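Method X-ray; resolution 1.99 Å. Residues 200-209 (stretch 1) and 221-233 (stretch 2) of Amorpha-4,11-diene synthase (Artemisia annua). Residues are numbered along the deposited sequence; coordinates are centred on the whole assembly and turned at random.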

# COMPACT_ATOMS: atom_id res chain seq x y z
N PRO A 200 -17.91 22.22 10.97
CA PRO A 200 -18.20 20.82 10.63
C PRO A 200 -17.10 20.15 9.81
O PRO A 200 -16.74 19.00 10.09
N ALA A 201 -16.56 20.87 8.82
CA ALA A 201 -15.49 20.32 7.99
C ALA A 201 -14.27 19.94 8.82
O ALA A 201 -13.57 18.97 8.53
N LEU A 202 -14.00 20.72 9.87
CA LEU A 202 -12.84 20.46 10.70
C LEU A 202 -13.10 19.22 11.57
O LEU A 202 -12.21 18.38 11.74
N SER A 203 -14.32 19.10 12.08
CA SER A 203 -14.73 17.89 12.81
C SER A 203 -14.48 16.67 11.96
O SER A 203 -13.89 15.69 12.41
N THR A 204 -14.91 16.76 10.71
CA THR A 204 -14.74 15.67 9.75
C THR A 204 -13.27 15.34 9.54
O THR A 204 -12.89 14.17 9.52
N GLU A 205 -12.44 16.36 9.38
CA GLU A 205 -11.01 16.14 9.16
C GLU A 205 -10.32 15.49 10.37
O GLU A 205 -9.47 14.60 10.21
N ILE A 206 -10.68 15.93 11.58
CA ILE A 206 -10.19 15.26 12.79
C ILE A 206 -10.68 13.80 12.85
O ILE A 206 -9.93 12.88 13.13
N GLN A 207 -11.96 13.58 12.59
CA GLN A 207 -12.51 12.23 12.74
C GLN A 207 -11.96 11.27 11.68
O GLN A 207 -11.77 10.09 11.97
N ARG A 208 -11.65 11.76 10.48
CA ARG A 208 -11.04 10.85 9.50
C ARG A 208 -9.65 10.43 9.98
O ARG A 208 -9.30 9.25 9.90
N ALA A 209 -8.88 11.38 10.51
CA ALA A 209 -7.55 11.07 11.04
C ALA A 209 -7.63 10.05 12.18
O ALA A 209 -6.83 9.11 12.24
N ILE A 221 -5.51 7.45 -1.95
CA ILE A 221 -6.77 7.56 -1.21
C ILE A 221 -6.74 8.83 -0.34
O ILE A 221 -7.77 9.50 -0.18
N GLU A 222 -5.59 9.17 0.22
CA GLU A 222 -5.49 10.44 0.96
C GLU A 222 -5.79 11.64 0.06
O GLU A 222 -6.53 12.55 0.45
N ALA A 223 -5.26 11.62 -1.15
CA ALA A 223 -5.46 12.73 -2.07
C ALA A 223 -6.94 12.97 -2.35
O ALA A 223 -7.40 14.12 -2.28
N VAL A 224 -7.68 11.91 -2.64
CA VAL A 224 -9.11 12.08 -2.92
C VAL A 224 -9.84 12.70 -1.74
O VAL A 224 -10.81 13.44 -1.93
N GLN A 225 -9.39 12.42 -0.51
CA GLN A 225 -10.05 12.97 0.67
C GLN A 225 -9.47 14.33 1.05
O GLN A 225 -10.19 15.20 1.55
N TYR A 226 -8.18 14.53 0.83
CA TYR A 226 -7.55 15.78 1.28
C TYR A 226 -7.87 16.96 0.35
O TYR A 226 -7.99 18.10 0.79
N ILE A 227 -8.00 16.67 -0.93
CA ILE A 227 -8.25 17.71 -1.91
C ILE A 227 -9.46 18.60 -1.53
O ILE A 227 -9.30 19.82 -1.41
N PRO A 228 -10.64 18.00 -1.28
CA PRO A 228 -11.77 18.87 -0.91
C PRO A 228 -11.59 19.58 0.43
O PRO A 228 -12.04 20.72 0.57
N PHE A 229 -10.98 18.91 1.41
CA PHE A 229 -10.74 19.59 2.67
C PHE A 229 -9.83 20.80 2.44
O PHE A 229 -10.08 21.90 2.95
N TYR A 230 -8.78 20.61 1.64
CA TYR A 230 -7.82 21.70 1.42
C TYR A 230 -8.51 22.86 0.70
O TYR A 230 -8.33 24.03 1.04
N GLU A 231 -9.33 22.52 -0.30
CA GLU A 231 -9.94 23.52 -1.15
C GLU A 231 -10.84 24.44 -0.34
O GLU A 231 -11.01 25.61 -0.68
N GLN A 232 -11.39 23.92 0.75
CA GLN A 232 -12.32 24.68 1.57
C GLN A 232 -11.66 25.41 2.75
O GLN A 232 -12.31 26.15 3.49
N GLN A 233 -10.36 25.19 2.93
CA GLN A 233 -9.63 25.90 3.98
C GLN A 233 -9.41 27.36 3.60
O GLN A 233 -8.96 27.65 2.49

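This is a small, largely polar contact between two roughly antiparallel helices, organised around one arginine that reaches across the gap, with a phenylalanine ring packed against the first helix further along. The axes cross at 150° and come within 10.9 Å; Arg208, Phe229 and Glu205 give the largest covered areas, and 370 Å² is buried in all.

From the first helix, Ala201, Glu205 and Arg208 direct their CA-to-CB bonds toward the partner, the 4-then-3 spacing that keeps one helical face in line. From the second, Gln225, Phe229 and Gln232 do the same with the same spacing. Because the helices run in roughly opposite directions, Arg208 meets the Glu222 and Gln225 end while Ala201 meets Phe229 and Gln232; the CA atoms of Ala201 and Phe229 lie 7.2 Å apart.

Arg208 leaves its helix with chi1 p, chi2 t and chi3 m, and its guanidinium is used on several sides. Arg208 NH2 forms a salt bridge with Glu222 OE1 at 2.4 Å, very short for such a pair, while Arg208 NH1 to Glu222 OE2 is a weak hydrogen bond at 3.5 Å. Gln225, chi1 m and chi2 t, offers its OE1 to two donors at once, Arg208 NE at 2.9 Å and Arg208 NH2 at 2.7 Å, and its CB lies over one face of the guanidinium. Glu222 starts sideways, but with chi1 t and chi2 p its carboxylate comes nearer and lies at the guanidinium edge; both its oxygens also have hydrogen bonds elsewhere in the structure.

Glu205, one turn before Arg208 and also t then p, steadies the arginine from within its own helix: Arg208 NH1 makes a salt bridge to Glu205 OE2 at 2.9 Å. The guanidinium thus bonds to an acid from each helix. The same glutamate serves a second purpose, since Glu205 CG rests 3.7 Å from the centroid of the Phe229 ring, almost along the ring normal, in a CH-pi contact. Glu205 OE1 lies over a ring face too, 3.4 Å from Phe229 CG. Tyr226, chi1 t, lends its ring edge, with Tyr226 CD1 3.9 Å from Glu205 OE2.

Phe229, chi1 t with chi2 at 80°, brings its ring close to Ala201, whose O is 4.0 Å from Phe229 CE1. Ala201 CB also touches Gln232 OE1 at 3.4 Å. Gln232, p at chi1 and chi2, folds back so that Gln232 NE2 donates to Phe229 O at 2.9 Å.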

# COMPACT_ATOMS: atom_id res chain seq x y z
CB PRO A 200 -19.48 20.92 9.79
CG PRO A 200 -20.10 22.21 10.21
CD PRO A 200 -18.97 23.13 10.52
CB ALA A 201 -15.11 21.31 6.89
CB LEU A 202 -12.51 21.67 11.58
CG LEU A 202 -11.28 21.48 12.47
CD1 LEU A 202 -10.04 21.16 11.62
CD2 LEU A 202 -11.05 22.72 13.32
CB SER A 203 -16.21 17.96 13.19
OG SER A 203 -16.41 18.92 14.21
CB THR A 204 -15.46 15.99 8.43
OG1 THR A 204 -16.87 15.93 8.66
CG2 THR A 204 -15.09 14.99 7.34
CB GLU A 205 -10.32 17.44 8.77
CG GLU A 205 -8.86 17.27 8.39
CD GLU A 205 -8.67 16.53 7.06
OE1 GLU A 205 -9.67 16.27 6.34
OE2 GLU A 205 -7.51 16.22 6.74
CB ILE A 206 -10.68 15.98 14.05
CG1 ILE A 206 -10.12 17.41 14.07
CG2 ILE A 206 -10.27 15.22 15.31
CD1 ILE A 206 -10.78 18.30 15.13
CB GLN A 207 -14.04 12.26 12.76
CG GLN A 207 -14.65 11.79 14.10
CD GLN A 207 -14.01 10.49 14.67
OE1 GLN A 207 -13.70 9.54 13.94
NE2 GLN A 207 -13.83 10.47 16.00
CB ARG A 208 -11.01 11.41 8.06
CG ARG A 208 -10.31 12.75 7.86
CD ARG A 208 -10.36 13.18 6.38
NE ARG A 208 -9.57 12.30 5.54
CZ ARG A 208 -8.36 12.57 5.06
NH1 ARG A 208 -7.76 13.73 5.29
NH2 ARG A 208 -7.74 11.66 4.34
CB ALA A 209 -6.87 12.36 11.51
CB ILE A 221 -7.01 6.32 -0.32
CG1 ILE A 221 -7.17 5.07 -1.20
CG2 ILE A 221 -8.24 6.49 0.55
CD1 ILE A 221 -7.29 3.75 -0.39
CB GLU A 222 -4.12 10.61 1.62
CG GLU A 222 -3.82 12.02 2.17
CD GLU A 222 -4.67 12.40 3.38
OE1 GLU A 222 -5.38 11.51 3.94
OE2 GLU A 222 -4.62 13.59 3.80
CB ALA A 223 -4.69 12.50 -3.39
CB VAL A 224 -9.83 10.75 -3.34
CG1 VAL A 224 -8.99 9.97 -4.32
CG2 VAL A 224 -10.15 9.90 -2.15
CB GLN A 225 -9.96 12.00 1.86
CG GLN A 225 -10.55 10.62 1.60
CD GLN A 225 -10.23 9.62 2.71
OE1 GLN A 225 -9.75 9.99 3.78
NE2 GLN A 225 -10.51 8.34 2.45
CB TYR A 226 -6.04 15.61 1.40
CG TYR A 226 -5.35 16.78 2.10
CD1 TYR A 226 -5.55 17.00 3.46
CD2 TYR A 226 -4.51 17.64 1.41
CE1 TYR A 226 -4.92 18.06 4.12
CE2 TYR A 226 -3.87 18.71 2.06
CZ TYR A 226 -4.08 18.91 3.41
OH TYR A 226 -3.46 19.96 4.06
CB ILE A 227 -8.33 17.14 -3.34
CG1 ILE A 227 -6.93 16.76 -3.84
CG2 ILE A 227 -8.95 18.16 -4.28
CD1 ILE A 227 -6.92 16.03 -5.19
CB PRO A 228 -12.96 17.89 -0.82
CG PRO A 228 -12.32 16.54 -0.54
CD PRO A 228 -11.04 16.58 -1.35
CB PHE A 229 -10.14 18.66 3.74
CG PHE A 229 -9.67 19.39 4.97
CD1 PHE A 229 -10.56 19.79 5.95
CD2 PHE A 229 -8.32 19.71 5.13
CE1 PHE A 229 -10.14 20.48 7.07
CE2 PHE A 229 -7.89 20.41 6.25
CZ PHE A 229 -8.81 20.79 7.22
CB TYR A 230 -6.60 21.20 0.62
CG TYR A 230 -5.50 22.24 0.47
CD1 TYR A 230 -4.61 22.50 1.51
CD2 TYR A 230 -5.35 22.95 -0.72
CE1 TYR A 230 -3.59 23.46 1.37
CE2 TYR A 230 -4.35 23.91 -0.87
CZ TYR A 230 -3.47 24.15 0.18
OH TYR A 230 -2.48 25.10 0.02
CB GLU A 231 -10.73 22.85 -2.29
CG GLU A 231 -11.42 23.85 -3.22
CD GLU A 231 -12.04 23.20 -4.44
OE1 GLU A 231 -12.43 22.01 -4.37
OE2 GLU A 231 -12.14 23.89 -5.48
CB GLN A 232 -13.49 23.80 2.05
CG GLN A 232 -13.11 22.68 3.02
CD GLN A 232 -12.99 23.16 4.46
OE1 GLN A 232 -13.90 23.80 5.00
NE2 GLN A 232 -11.85 22.87 5.08
CB GLN A 233 -8.28 25.24 4.23
CG GLN A 233 -8.30 24.09 5.18
CD GLN A 233 -6.91 23.79 5.68
OE1 GLN A 233 -5.98 23.62 4.88
NE2 GLN A 233 -6.74 23.78 7.00